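PDB 1O5Z: folylpolyglutamate synthase/dihydrofolate synthase from Thermotoga maritima, which probably catalyses the ATP-dependent addition of L-glutamate to dihydropteroate and to tetrahydrofolate, extending the polyglutamate tail of the latter. Local coordinates for residues A[117-122]-A[128-133]; A[318-323]-A[429-434]; A[382-387]-A[398-403]. All coordinates share one frame; numbering follows the deposited sequence.

Contact 1 of 3, residues A[117-122]-A[128-133]; sequences PILNEL and FSPSFF
Leu122, on the last turn of helix 105-122, lies against the backbone and side chains of Phe128, Ser129 and Pro130. Its CB is 3.7 Å from Phe128 O and also faces the proline ring, at 4.0 Å from Pro130 CD. With CG beside the backbone N and anti to the carbonyl carbon (chi1 -62°), the isobutyl group runs past the returning chain, and its branch CD2 comes to 4.4 Å from Phe128 CB, a loose apolar contact. The Phe128 ring itself turns off toward helix 36-44, where it meets Met40. One turn back, Leu119 crosses Pro130 at an angle, CD2 lying 3.8 Å from the ring carbon CG, so the proline is met at CD by one leucine and at CG by the other. Leu122 O and Ser129 N are 3.4 Å apart, but the poor angle excludes a hydrogen bond; separately, the hydroxyl of Ser129 is hydrogen-bonded to Asp123. The contact thus packs the loop linking helices 105-122 and 132-146 onto the end of the first. Leu41 of helix 36-44 also touches Leu122, Tyr21 of helix 12-23 touches Leu119, and Val135 of helix 132-146, which starts just beyond Pro130, packs on both Leu119 and Pro130.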
ATOM      1  N   PRO A 117      -3.737  13.100  26.383  1.00 47.20           N
ATOM      2  CA  PRO A 117      -3.763  14.440  26.946  1.00 46.64           C
ATOM      3  C   PRO A 117      -3.251  15.452  25.957  1.00 45.94           C
ATOM      4  O   PRO A 117      -3.790  16.522  25.900  1.00 45.05           O
ATOM      5  CB  PRO A 117      -2.862  14.358  28.173  1.00 46.57           C
ATOM      6  CG  PRO A 117      -2.108  13.149  27.989  1.00 47.06           C
ATOM      7  CD  PRO A 117      -2.871  12.196  27.151  1.00 46.95           C
ATOM      8  N   ILE A 118      -2.255  15.094  25.160  1.00 46.29           N
ATOM      9  CA  ILE A 118      -1.727  16.023  24.150  1.00 46.40           C
ATOM     10  C   ILE A 118      -2.738  16.283  23.095  1.00 45.03           C
ATOM     11  O   ILE A 118      -2.999  17.430  22.787  1.00 44.56           O
ATOM     12  CB  ILE A 118      -0.400  15.545  23.557  1.00 47.29           C
ATOM     13  CG1 ILE A 118       0.708  15.807  24.593  1.00 49.36           C
ATOM     14  CG2 ILE A 118      -0.059  16.317  22.250  1.00 47.77           C
ATOM     15  CD1 ILE A 118       1.885  14.889  24.433  1.00 52.41           C
ATOM     16  N   LEU A 119      -3.372  15.226  22.597  1.00 44.87           N
ATOM     17  CA  LEU A 119      -4.458  15.400  21.634  1.00 44.61           C
ATOM     18  C   LEU A 119      -5.623  16.157  22.214  1.00 43.60           C
ATOM     19  O   LEU A 119      -6.244  16.883  21.503  1.00 43.36           O
ATOM     20  CB  LEU A 119      -5.004  14.086  21.151  1.00 44.85           C
ATOM     21  CG  LEU A 119      -4.033  13.166  20.446  1.00 46.32           C
ATOM     22  CD1 LEU A 119      -4.726  11.813  20.243  1.00 47.36           C
ATOM     23  CD2 LEU A 119      -3.552  13.761  19.166  1.00 46.56           C
ATOM     24  N   ASN A 120      -5.932  15.973  23.480  1.00 43.55           N
ATOM     25  CA  ASN A 120      -7.085  16.642  24.075  1.00 44.53           C
ATOM     26  C   ASN A 120      -6.878  18.134  24.068  1.00 44.26           C
ATOM     27  O   ASN A 120      -7.818  18.897  23.885  1.00 44.05           O
ATOM     28  CB  ASN A 120      -7.347  16.161  25.519  1.00 45.31           C
ATOM     29  CG  ASN A 120      -7.891  14.713  25.597  1.00 49.29           C
ATOM     30  OD1 ASN A 120      -8.392  14.147  24.597  1.00 52.27           O
ATOM     31  ND2 ASN A 120      -7.791  14.104  26.802  1.00 51.07           N
ATOM     32  N   GLU A 121      -5.626  18.517  24.304  1.00 44.83           N
ATOM     33  CA  GLU A 121      -5.173  19.890  24.319  1.00 46.40           C
ATOM     34  C   GLU A 121      -5.198  20.550  22.932  1.00 45.75           C
ATOM     35  O   GLU A 121      -5.794  21.618  22.784  1.00 46.42           O
ATOM     36  CB  GLU A 121      -3.775  19.917  24.896  1.00 46.07           C
ATOM     37  CG  GLU A 121      -3.212  21.287  25.178  1.00 49.48           C
ATOM     38  CD  GLU A 121      -1.686  21.245  25.347  1.00 51.67           C
ATOM     39  OE1 GLU A 121      -0.965  22.102  24.733  1.00 57.67           O
ATOM     40  OE2 GLU A 121      -1.203  20.329  26.080  1.00 59.05           O
ATOM     41  N   LEU A 122      -4.554  19.912  21.948  1.00 45.52           N
ATOM     42  CA  LEU A 122      -4.544  20.338  20.554  1.00 45.23           C
ATOM     43  C   LEU A 122      -5.948  20.351  19.964  1.00 45.51           C
ATOM     44  O   LEU A 122      -6.271  21.191  19.124  1.00 45.34           O
ATOM     45  CB  LEU A 122      -3.685  19.381  19.706  1.00 45.04           C
ATOM     46  CG  LEU A 122      -2.191  19.268  20.031  1.00 45.95           C
ATOM     47  CD1 LEU A 122      -1.452  18.269  19.131  1.00 45.23           C
ATOM     48  CD2 LEU A 122      -1.515  20.637  19.987  1.00 46.69           C
ATOM     49  N   PHE A 128      -5.140  23.876  15.485  1.00 40.50           N
ATOM     50  CA  PHE A 128      -4.090  23.004  16.025  1.00 39.90           C
ATOM     51  C   PHE A 128      -4.470  21.541  16.018  1.00 40.11           C
ATOM     52  O   PHE A 128      -3.607  20.677  16.202  1.00 40.45           O
ATOM     53  CB  PHE A 128      -3.691  23.418  17.436  1.00 39.48           C
ATOM     54  CG  PHE A 128      -3.228  24.857  17.544  1.00 39.19           C
ATOM     55  CD1 PHE A 128      -3.827  25.732  18.433  1.00 38.76           C
ATOM     56  CD2 PHE A 128      -2.209  25.324  16.727  1.00 38.56           C
ATOM     57  CE1 PHE A 128      -3.419  27.057  18.527  1.00 38.03           C
ATOM     58  CE2 PHE A 128      -1.786  26.631  16.810  1.00 39.79           C
ATOM     59  CZ  PHE A 128      -2.392  27.509  17.708  1.00 37.25           C
ATOM     60  N   SER A 129      -5.734  21.247  15.782  1.00 39.91           N
ATOM     61  CA  SER A 129      -6.223  19.884  15.888  1.00 40.77           C
ATOM     62  C   SER A 129      -5.677  18.966  14.796  1.00 41.12           C
ATOM     63  O   SER A 129      -5.901  19.231  13.633  1.00 41.65           O
ATOM     64  CB  SER A 129      -7.740  19.915  15.824  1.00 40.77           C
ATOM     65  OG  SER A 129      -8.258  18.650  16.134  1.00 41.22           O
ATOM     66  N   PRO A 130      -4.961  17.885  15.125  1.00 42.09           N
ATOM     67  CA  PRO A 130      -4.390  17.055  14.068  1.00 41.97           C
ATOM     68  C   PRO A 130      -5.463  16.231  13.339  1.00 42.34           C
ATOM     69  O   PRO A 130      -6.469  15.873  13.920  1.00 42.21           O
ATOM     70  CB  PRO A 130      -3.377  16.199  14.824  1.00 41.89           C
ATOM     71  CG  PRO A 130      -3.909  16.063  16.139  1.00 40.24           C
ATOM     72  CD  PRO A 130      -4.627  17.323  16.450  1.00 42.13           C
ATOM     73  N   SER A 131      -5.249  15.972  12.058  1.00 43.53           N
ATOM     74  CA  SER A 131      -6.183  15.196  11.238  1.00 43.71           C
ATOM     75  C   SER A 131      -6.042  13.726  11.603  1.00 44.68           C
ATOM     76  O   SER A 131      -5.132  13.346  12.327  1.00 45.51           O
ATOM     77  CB  SER A 131      -5.867  15.387   9.746  1.00 43.76           C
ATOM     78  OG  SER A 131      -4.589  14.838   9.413  1.00 42.08           O
ATOM     79  N   PHE A 132      -6.913  12.887  11.072  1.00 45.58           N
ATOM     80  CA  PHE A 132      -6.769  11.449  11.226  1.00 45.80           C
ATOM     81  C   PHE A 132      -5.363  10.971  10.935  1.00 45.57           C
ATOM     82  O   PHE A 132      -4.700  10.275  11.745  1.00 44.70           O
ATOM     83  CB  PHE A 132      -7.752  10.750  10.264  1.00 46.70           C
ATOM     84  CG  PHE A 132      -7.535   9.285  10.150  1.00 47.35           C
ATOM     85  CD1 PHE A 132      -7.930   8.432  11.182  1.00 46.89           C
ATOM     86  CD2 PHE A 132      -6.888   8.738   9.018  1.00 48.82           C
ATOM     87  CE1 PHE A 132      -7.699   7.060  11.083  1.00 48.56           C
ATOM     88  CE2 PHE A 132      -6.668   7.379   8.936  1.00 49.33           C
ATOM     89  CZ  PHE A 132      -7.083   6.542   9.966  1.00 47.89           C
ATOM     90  N   PHE A 133      -4.908  11.306   9.742  1.00 45.95           N
ATOM     91  CA  PHE A 133      -3.607  10.816   9.258  1.00 45.07           C
ATOM     92  C   PHE A 133      -2.454  11.378  10.069  1.00 44.84           C
ATOM     93  O   PHE A 133      -1.460  10.724  10.325  1.00 46.27           O
ATOM     94  CB  PHE A 133      -3.417  11.149   7.773  1.00 44.95           C
ATOM     95  CG  PHE A 133      -2.226  10.451   7.166  1.00 46.52           C
ATOM     96  CD1 PHE A 133      -2.211   9.066   7.048  1.00 45.11           C
ATOM     97  CD2 PHE A 133      -1.100  11.159   6.792  1.00 46.11           C
ATOM     98  CE1 PHE A 133      -1.103   8.422   6.521  1.00 47.42           C
ATOM     99  CE2 PHE A 133       0.024  10.508   6.296  1.00 46.84           C
ATOM    100  CZ  PHE A 133       0.023   9.153   6.158  1.00 45.44           C
TER

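Contact 2 of 3, residues A[318-323]-A[429-434]; sequences YILDGA and EFLTTG
Tyr318 presents a face of its ring to Leu431, and this pair forms the tight part of the contact. The methyl CD1 of the leucine stands 3.9 Å from the centroid of the Tyr318 ring and only 16° off its normal, a CH-pi contact; it leans toward the inner rim, with CG of Tyr318 its closest atom at 3.7 Å. The second methyl, CD2, reaches further along the same ring and lies 3.9 Å from Tyr318 CE1, so both methyls of Leu431 lie over the same face, CD1 near CG and CD2 toward CE1 and CZ. Beyond the ring, the hydroxyl is hydrogen-bonded to Lys316. Strand 316-320 and helix 421-433 both belong to the Mur ligase-type C-terminal domain: the strand pairs in parallel with strand 414-418, and the helix, which follows that strand in the chain, packs against one face of the sheet through Leu431, with Ile408 of helix 404-409 touching both Tyr318 and Leu431. Were the ring of Tyr318 cut back to an alanine, the two methyls of Leu431 would probably lose the flat surface they rest on, and Lys316 its hydroxyl partner. Packing slackens toward Leu320, whose CD2 is 4.3 Å from Leu431 CD1. The helix end beyond is exposed at Thr433 and Gly434. There, Glu429 O accepts from Thr433 N and, at 2.6 Å, from Thr433 OG1, the two donors approaching from opposite faces of the carbonyl plane.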
ATOM      1  N   TYR A 318      -7.697 -17.696  -5.482  1.00 52.29           N
ATOM      2  CA  TYR A 318      -8.381 -16.421  -5.428  1.00 51.51           C
ATOM      3  C   TYR A 318      -7.457 -15.328  -5.907  1.00 51.16           C
ATOM      4  O   TYR A 318      -6.338 -15.230  -5.457  1.00 51.14           O
ATOM      5  CB  TYR A 318      -8.777 -16.115  -4.002  1.00 51.27           C
ATOM      6  CG  TYR A 318      -9.793 -17.070  -3.513  1.00 48.98           C
ATOM      7  CD1 TYR A 318      -9.423 -18.212  -2.823  1.00 49.72           C
ATOM      8  CD2 TYR A 318     -11.116 -16.844  -3.761  1.00 48.30           C
ATOM      9  CE1 TYR A 318     -10.362 -19.110  -2.408  1.00 49.94           C
ATOM     10  CE2 TYR A 318     -12.083 -17.732  -3.345  1.00 49.64           C
ATOM     11  CZ  TYR A 318     -11.708 -18.853  -2.666  1.00 50.29           C
ATOM     12  OH  TYR A 318     -12.683 -19.729  -2.291  1.00 49.67           O
ATOM     13  N   ILE A 319      -7.938 -14.506  -6.827  1.00 50.74           N
ATOM     14  CA  ILE A 319      -7.213 -13.332  -7.260  1.00 50.01           C
ATOM     15  C   ILE A 319      -7.902 -12.165  -6.566  1.00 49.62           C
ATOM     16  O   ILE A 319      -9.004 -11.799  -6.920  1.00 48.51           O
ATOM     17  CB  ILE A 319      -7.225 -13.203  -8.789  1.00 48.97           C
ATOM     18  CG1 ILE A 319      -6.603 -14.457  -9.430  1.00 49.14           C
ATOM     19  CG2 ILE A 319      -6.401 -11.984  -9.219  1.00 49.39           C
ATOM     20  CD1 ILE A 319      -7.553 -15.614  -9.777  1.00 48.21           C
ATOM     21  N   LEU A 320      -7.245 -11.638  -5.535  1.00 49.76           N
ATOM     22  CA  LEU A 320      -7.781 -10.556  -4.749  1.00 50.13           C
ATOM     23  C   LEU A 320      -7.176  -9.302  -5.321  1.00 50.09           C
ATOM     24  O   LEU A 320      -5.972  -9.092  -5.247  1.00 50.17           O
ATOM     25  CB  LEU A 320      -7.409 -10.708  -3.263  1.00 50.55           C
ATOM     26  CG  LEU A 320      -7.802 -12.075  -2.634  1.00 51.08           C
ATOM     27  CD1 LEU A 320      -7.222 -12.268  -1.231  1.00 52.88           C
ATOM     28  CD2 LEU A 320      -9.280 -12.271  -2.652  1.00 49.30           C
ATOM     29  N   ASP A 321      -8.017  -8.464  -5.909  1.00 50.09           N
ATOM     30  CA  ASP A 321      -7.554  -7.211  -6.400  1.00 50.31           C
ATOM     31  C   ASP A 321      -8.568  -6.148  -6.140  1.00 50.33           C
ATOM     32  O   ASP A 321      -9.708  -6.243  -6.610  1.00 50.63           O
ATOM     33  CB  ASP A 321      -7.264  -7.308  -7.886  1.00 50.54           C
ATOM     34  CG  ASP A 321      -6.478  -6.115  -8.395  1.00 52.80           C
ATOM     35  OD1 ASP A 321      -5.287  -6.313  -8.752  1.00 57.07           O
ATOM     36  OD2 ASP A 321      -6.966  -4.952  -8.481  1.00 55.03           O
ATOM     37  N   GLY A 322      -8.139  -5.111  -5.440  1.00 50.25           N
ATOM     38  CA  GLY A 322      -9.016  -4.037  -5.061  1.00 50.95           C
ATOM     39  C   GLY A 322      -9.394  -3.047  -6.145  1.00 51.76           C
ATOM     40  O   GLY A 322     -10.009  -2.034  -5.809  1.00 52.88           O
ATOM     41  N   ALA A 323      -8.980  -3.282  -7.410  1.00 51.59           N
ATOM     42  CA  ALA A 323      -9.363  -2.460  -8.556  1.00 51.14           C
ATOM     43  C   ALA A 323     -10.780  -1.946  -8.350  1.00 51.33           C
ATOM     44  O   ALA A 323     -11.660  -2.741  -7.998  1.00 51.77           O
ATOM     45  CB  ALA A 323      -9.298  -3.283  -9.849  1.00 51.05           C
ATOM     46  N   GLU A 429      -9.980 -11.178   4.639  1.00 43.97           N
ATOM     47  CA  GLU A 429      -9.903 -11.456   6.052  1.00 45.08           C
ATOM     48  C   GLU A 429     -10.524 -12.830   6.342  1.00 44.46           C
ATOM     49  O   GLU A 429     -10.013 -13.603   7.135  1.00 45.01           O
ATOM     50  CB  GLU A 429     -10.576 -10.392   6.906  1.00 45.01           C
ATOM     51  CG  GLU A 429     -10.149 -10.546   8.367  1.00 45.88           C
ATOM     52  CD  GLU A 429     -10.758  -9.550   9.300  1.00 47.55           C
ATOM     53  OE1 GLU A 429     -11.378  -8.637   8.795  1.00 53.08           O
ATOM     54  OE2 GLU A 429     -10.632  -9.706  10.555  1.00 51.47           O
ATOM     55  N   PHE A 430     -11.626 -13.123   5.700  1.00 43.84           N
ATOM     56  CA  PHE A 430     -12.301 -14.338   6.005  1.00 43.25           C
ATOM     57  C   PHE A 430     -11.548 -15.524   5.505  1.00 42.60           C
ATOM     58  O   PHE A 430     -11.478 -16.546   6.163  1.00 42.25           O
ATOM     59  CB  PHE A 430     -13.698 -14.338   5.455  1.00 42.67           C
ATOM     60  CG  PHE A 430     -14.552 -15.381   6.085  1.00 43.23           C
ATOM     61  CD1 PHE A 430     -15.090 -15.167   7.340  1.00 41.80           C
ATOM     62  CD2 PHE A 430     -14.790 -16.592   5.438  1.00 44.14           C
ATOM     63  CE1 PHE A 430     -15.862 -16.141   7.938  1.00 42.44           C
ATOM     64  CE2 PHE A 430     -15.563 -17.567   6.038  1.00 43.47           C
ATOM     65  CZ  PHE A 430     -16.091 -17.351   7.280  1.00 41.95           C
ATOM     66  N   LEU A 431     -10.966 -15.369   4.337  1.00 43.14           N
ATOM     67  CA  LEU A 431     -10.180 -16.418   3.739  1.00 42.86           C
ATOM     68  C   LEU A 431      -8.946 -16.768   4.551  1.00 42.40           C
ATOM     69  O   LEU A 431      -8.531 -17.935   4.642  1.00 42.72           O
ATOM     70  CB  LEU A 431      -9.745 -15.964   2.339  1.00 43.50           C
ATOM     71  CG  LEU A 431     -10.750 -16.139   1.186  1.00 42.93           C
ATOM     72  CD1 LEU A 431     -10.166 -15.595  -0.094  1.00 43.47           C
ATOM     73  CD2 LEU A 431     -11.187 -17.597   1.037  1.00 41.43           C
ATOM     74  N   THR A 432      -8.321 -15.748   5.115  1.00 41.78           N
ATOM     75  CA  THR A 432      -7.087 -15.938   5.838  1.00 40.87           C
ATOM     76  C   THR A 432      -7.325 -16.157   7.309  1.00 40.31           C
ATOM     77  O   THR A 432      -6.503 -16.761   7.957  1.00 39.87           O
ATOM     78  CB  THR A 432      -6.163 -14.754   5.603  1.00 41.54           C
ATOM     79  OG1 THR A 432      -6.864 -13.534   5.851  1.00 44.30           O
ATOM     80  CG2 THR A 432      -5.779 -14.669   4.105  1.00 40.55           C
ATOM     81  N   THR A 433      -8.452 -15.722   7.852  1.00 40.13           N
ATOM     82  CA  THR A 433      -8.694 -15.931   9.288  1.00 41.09           C
ATOM     83  C   THR A 433      -9.935 -16.732   9.632  1.00 41.21           C
ATOM     84  O   THR A 433     -10.105 -17.147  10.761  1.00 40.64           O
ATOM     85  CB  THR A 433      -8.768 -14.583  10.072  1.00 41.54           C
ATOM     86  OG1 THR A 433      -9.937 -13.823   9.679  1.00 41.46           O
ATOM     87  CG2 THR A 433      -7.544 -13.703   9.763  1.00 42.19           C
ATOM     88  N   GLY A 434     -10.829 -16.924   8.691  1.00 41.94           N
ATOM     89  CA  GLY A 434     -12.044 -17.638   9.018  1.00 42.59           C
ATOM     90  C   GLY A 434     -12.999 -16.862   9.896  1.00 42.78           C
ATOM     91  O   GLY A 434     -14.011 -17.431  10.382  1.00 43.55           O
TER

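Contact 3 of 3, residues A[382-387]-A[398-403]; sequences KDMNSL and VEVIED. With SO4 (sulfate ion), chain E.
Apolar contact between Met384 and Val400 joins the start of helix 384-394 to strand 399-400. The two side chains meet tip to tip, Met384 CE lying 3.6 Å from Val400 CG1. The methionine leaves the helix with CG anti to the backbone N (chi1 -179°), bends at the next bond (chi2 59°) and then runs straight to its terminal methyl, which is thereby carried across to the strand. The Glu402 side chain crosses that of Met384 obliquely, its CG 4.2 Å from Met384 CE. Glu402 itself is exposed, whereas Met384 is buried.

Several hydrogen bonds of residues 383-385 go to a sulfate ion, probably from the crystallisation liquor, bound at the helix start. Met384 N gives sulfate O1 a short and nearly straight bond, 2.6 Å long at 169°. Asn385 ND2 adds a bond of 3.1 Å to sulfate O2 and a weak one to O3, which also receives a weak bond from Asp383 N. The amide groups at a helix N-terminus, with the helix dipole behind them, would be expected to favour such an anion. Arg357, from helix 357-361, is bonded to the carbonyl oxygens of Lys382 and Asp383.

Together the two segments belong to the beta-alpha-beta crossover made by strand 370-373, helix 384-394 and the edge strand 399-400. Val373, on the first of these strands, touches Met384 and Leu387, while Val388 of the helix packs on Val400.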
ATOM      1  N   LYS A 382     -24.890   1.286  -1.738  1.00 51.50           N
ATOM      2  CA  LYS A 382     -26.259   1.514  -2.250  1.00 50.99           C
ATOM      3  C   LYS A 382     -26.383   1.126  -3.727  1.00 50.67           C
ATOM      4  O   LYS A 382     -25.387   0.992  -4.432  1.00 50.04           O
ATOM      5  CB  LYS A 382     -26.791   2.954  -1.970  1.00 50.46           C
ATOM      6  CG  LYS A 382     -26.283   4.098  -2.837  1.00 49.83           C
ATOM      7  CD  LYS A 382     -26.979   5.431  -2.463  1.00 50.14           C
ATOM      8  CE  LYS A 382     -26.965   6.481  -3.599  1.00 49.58           C
ATOM      9  NZ  LYS A 382     -27.931   7.631  -3.409  1.00 47.86           N
ATOM     10  N   ASP A 383     -27.630   0.907  -4.145  1.00 50.62           N
ATOM     11  CA  ASP A 383     -28.016   0.582  -5.530  1.00 50.81           C
ATOM     12  C   ASP A 383     -27.510  -0.723  -6.075  1.00 50.24           C
ATOM     13  O   ASP A 383     -27.099  -0.803  -7.245  1.00 50.40           O
ATOM     14  CB  ASP A 383     -27.592   1.678  -6.504  1.00 51.24           C
ATOM     15  CG  ASP A 383     -28.592   2.727  -6.627  1.00 51.36           C
ATOM     16  OD1 ASP A 383     -28.180   3.893  -6.807  1.00 52.22           O
ATOM     17  OD2 ASP A 383     -29.809   2.469  -6.559  1.00 54.83           O
ATOM     18  N   MET A 384     -27.583  -1.756  -5.256  1.00 49.19           N
ATOM     19  CA  MET A 384     -27.315  -3.081  -5.737  1.00 48.54           C
ATOM     20  C   MET A 384     -28.127  -3.324  -7.013  1.00 48.16           C
ATOM     21  O   MET A 384     -27.684  -3.958  -7.970  1.00 47.74           O
ATOM     22  CB  MET A 384     -27.713  -4.067  -4.667  1.00 48.22           C
ATOM     23  CG  MET A 384     -27.471  -5.475  -5.040  1.00 49.43           C
ATOM     24  SD  MET A 384     -25.708  -5.728  -5.413  1.00 48.90           S
ATOM     25  CE  MET A 384     -25.705  -7.521  -5.404  1.00 47.30           C
ATOM     26  N   ASN A 385     -29.319  -2.765  -7.022  1.00 47.60           N
ATOM     27  CA  ASN A 385     -30.266  -2.992  -8.084  1.00 48.01           C
ATOM     28  C   ASN A 385     -29.717  -2.597  -9.463  1.00 47.14           C
ATOM     29  O   ASN A 385     -29.770  -3.382 -10.413  1.00 46.44           O
ATOM     30  CB  ASN A 385     -31.562  -2.213  -7.786  1.00 48.55           C
ATOM     31  CG  ASN A 385     -31.643  -1.715  -6.316  1.00 50.20           C
ATOM     32  OD1 ASN A 385     -32.053  -0.565  -6.068  1.00 53.14           O
ATOM     33  ND2 ASN A 385     -31.239  -2.568  -5.352  1.00 47.82           N
ATOM     34  N   SER A 386     -29.195  -1.379  -9.567  1.00 46.82           N
ATOM     35  CA  SER A 386     -28.726  -0.872 -10.856  1.00 47.04           C
ATOM     36  C   SER A 386     -27.357  -1.446 -11.186  1.00 46.23           C
ATOM     37  O   SER A 386     -27.039  -1.580 -12.357  1.00 46.71           O
ATOM     38  CB  SER A 386     -28.743   0.671 -10.931  1.00 47.03           C
ATOM     39  OG  SER A 386     -27.983   1.234  -9.880  1.00 49.58           O
ATOM     40  N   LEU A 387     -26.577  -1.807 -10.171  1.00 45.19           N
ATOM     41  CA  LEU A 387     -25.326  -2.532 -10.389  1.00 45.16           C
ATOM     42  C   LEU A 387     -25.547  -3.813 -11.157  1.00 44.97           C
ATOM     43  O   LEU A 387     -24.842  -4.106 -12.133  1.00 45.48           O
ATOM     44  CB  LEU A 387     -24.641  -2.892  -9.061  1.00 44.81           C
ATOM     45  CG  LEU A 387     -23.343  -3.727  -9.164  1.00 45.81           C
ATOM     46  CD1 LEU A 387     -22.290  -3.094 -10.106  1.00 46.23           C
ATOM     47  CD2 LEU A 387     -22.694  -4.013  -7.798  1.00 45.84           C
ATOM     48  N   VAL A 398     -24.908 -13.250 -15.668  1.00 59.80           N
ATOM     49  CA  VAL A 398     -24.979 -12.731 -14.277  1.00 57.52           C
ATOM     50  C   VAL A 398     -25.781 -13.517 -13.218  1.00 55.41           C
ATOM     51  O   VAL A 398     -26.956 -13.815 -13.404  1.00 54.48           O
ATOM     52  CB  VAL A 398     -25.410 -11.279 -14.250  1.00 57.45           C
ATOM     53  CG1 VAL A 398     -25.205 -10.715 -12.859  1.00 57.68           C
ATOM     54  CG2 VAL A 398     -24.603 -10.513 -15.271  1.00 57.80           C
ATOM     55  N   GLU A 399     -25.108 -13.827 -12.098  1.00 53.41           N
ATOM     56  CA  GLU A 399     -25.774 -14.287 -10.880  1.00 51.86           C
ATOM     57  C   GLU A 399     -25.599 -13.226  -9.846  1.00 50.02           C
ATOM     58  O   GLU A 399     -24.683 -12.449  -9.915  1.00 49.44           O
ATOM     59  CB  GLU A 399     -25.196 -15.586 -10.328  1.00 51.65           C
ATOM     60  CG  GLU A 399     -24.938 -16.627 -11.388  1.00 52.12           C
ATOM     61  CD  GLU A 399     -24.107 -17.783 -10.889  1.00 51.80           C
ATOM     62  OE1 GLU A 399     -24.189 -18.101  -9.686  1.00 47.54           O
ATOM     63  OE2 GLU A 399     -23.393 -18.373 -11.726  1.00 51.26           O
ATOM     64  N   VAL A 400     -26.509 -13.212  -8.894  1.00 48.77           N
ATOM     65  CA  VAL A 400     -26.441 -12.321  -7.770  1.00 47.43           C
ATOM     66  C   VAL A 400     -26.339 -13.188  -6.564  1.00 46.63           C
ATOM     67  O   VAL A 400     -27.248 -13.953  -6.266  1.00 45.19           O
ATOM     68  CB  VAL A 400     -27.686 -11.428  -7.654  1.00 47.46           C
ATOM     69  CG1 VAL A 400     -27.497 -10.389  -6.523  1.00 47.10           C
ATOM     70  CG2 VAL A 400     -27.984 -10.745  -8.995  1.00 46.99           C
ATOM     71  N   ILE A 401     -25.207 -13.086  -5.879  1.00 46.43           N
ATOM     72  CA  ILE A 401     -25.057 -13.729  -4.567  1.00 46.50           C
ATOM     73  C   ILE A 401     -24.641 -12.621  -3.642  1.00 45.87           C
ATOM     74  O   ILE A 401     -23.481 -12.140  -3.667  1.00 44.62           O
ATOM     75  CB  ILE A 401     -24.012 -14.854  -4.555  1.00 46.84           C
ATOM     76  CG1 ILE A 401     -24.305 -15.924  -5.609  1.00 48.06           C
ATOM     77  CG2 ILE A 401     -23.988 -15.501  -3.186  1.00 47.42           C
ATOM     78  CD1 ILE A 401     -23.256 -17.013  -5.662  1.00 47.02           C
ATOM     79  N   GLU A 402     -25.601 -12.192  -2.846  1.00 45.27           N
ATOM     80  CA  GLU A 402     -25.462 -10.952  -2.111  1.00 45.84           C
ATOM     81  C   GLU A 402     -24.393 -10.963  -1.015  1.00 45.08           C
ATOM     82  O   GLU A 402     -23.637 -10.007  -0.875  1.00 44.66           O
ATOM     83  CB  GLU A 402     -26.829 -10.538  -1.612  1.00 46.44           C
ATOM     84  CG  GLU A 402     -27.671 -10.115  -2.798  1.00 50.47           C
ATOM     85  CD  GLU A 402     -28.763  -9.155  -2.390  1.00 56.62           C
ATOM     86  OE1 GLU A 402     -28.789  -8.773  -1.192  1.00 58.18           O
ATOM     87  OE2 GLU A 402     -29.580  -8.766  -3.274  1.00 64.37           O
ATOM     88  N   ASP A 403     -24.327 -12.059  -0.256  1.00 44.79           N
ATOM     89  CA  ASP A 403     -23.262 -12.279   0.693  1.00 44.15           C
ATOM     90  C   ASP A 403     -22.014 -12.673  -0.045  1.00 44.18           C
ATOM     91  O   ASP A 403     -21.990 -13.743  -0.660  1.00 44.63           O
ATOM     92  CB  ASP A 403     -23.620 -13.411   1.651  1.00 43.61           C
ATOM     93  CG  ASP A 403     -22.486 -13.780   2.598  1.00 42.06           C
ATOM     94  OD1 ASP A 403     -21.478 -13.049   2.734  1.00 35.82           O
ATOM     95  OD2 ASP A 403     -22.527 -14.829   3.275  1.00 45.93           O
TER
HETATM   96  S   SO4 E 504     -29.780  -1.108  -2.309  1.00 61.04           S
HETATM   97  O1  SO4 E 504     -28.476  -1.561  -2.807  1.00 62.53           O
HETATM   98  O2  SO4 E 504     -30.626  -2.310  -2.357  1.00 59.16           O
HETATM   99  O3  SO4 E 504     -30.342  -0.176  -3.297  1.00 60.49           O
HETATM  100  O4  SO4 E 504     -29.553  -0.444  -1.005  1.00 56.56           O

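Contact 1 lies in the Mur ligase middle domain, while contacts 2 and 3 belong to the C-terminal, glutamate ligase part of the chain. Contacts 1 and 3 are furthest apart, about 41 Å between centres; the centres of contacts 1 and 2 are about 34 Å apart. Contacts 2 and 3 are about 19 Å apart by centres and about 8 Å by nearest atoms; both reach the same six-stranded sheet, and contact 3 is nested in the chain between the two halves of contact 2. Each has a bound small molecule close by: a sulfate at contact 3 and an unidentified ligand about 4 Å from the Tyr318 side chain, neither of which identifies a substrate site.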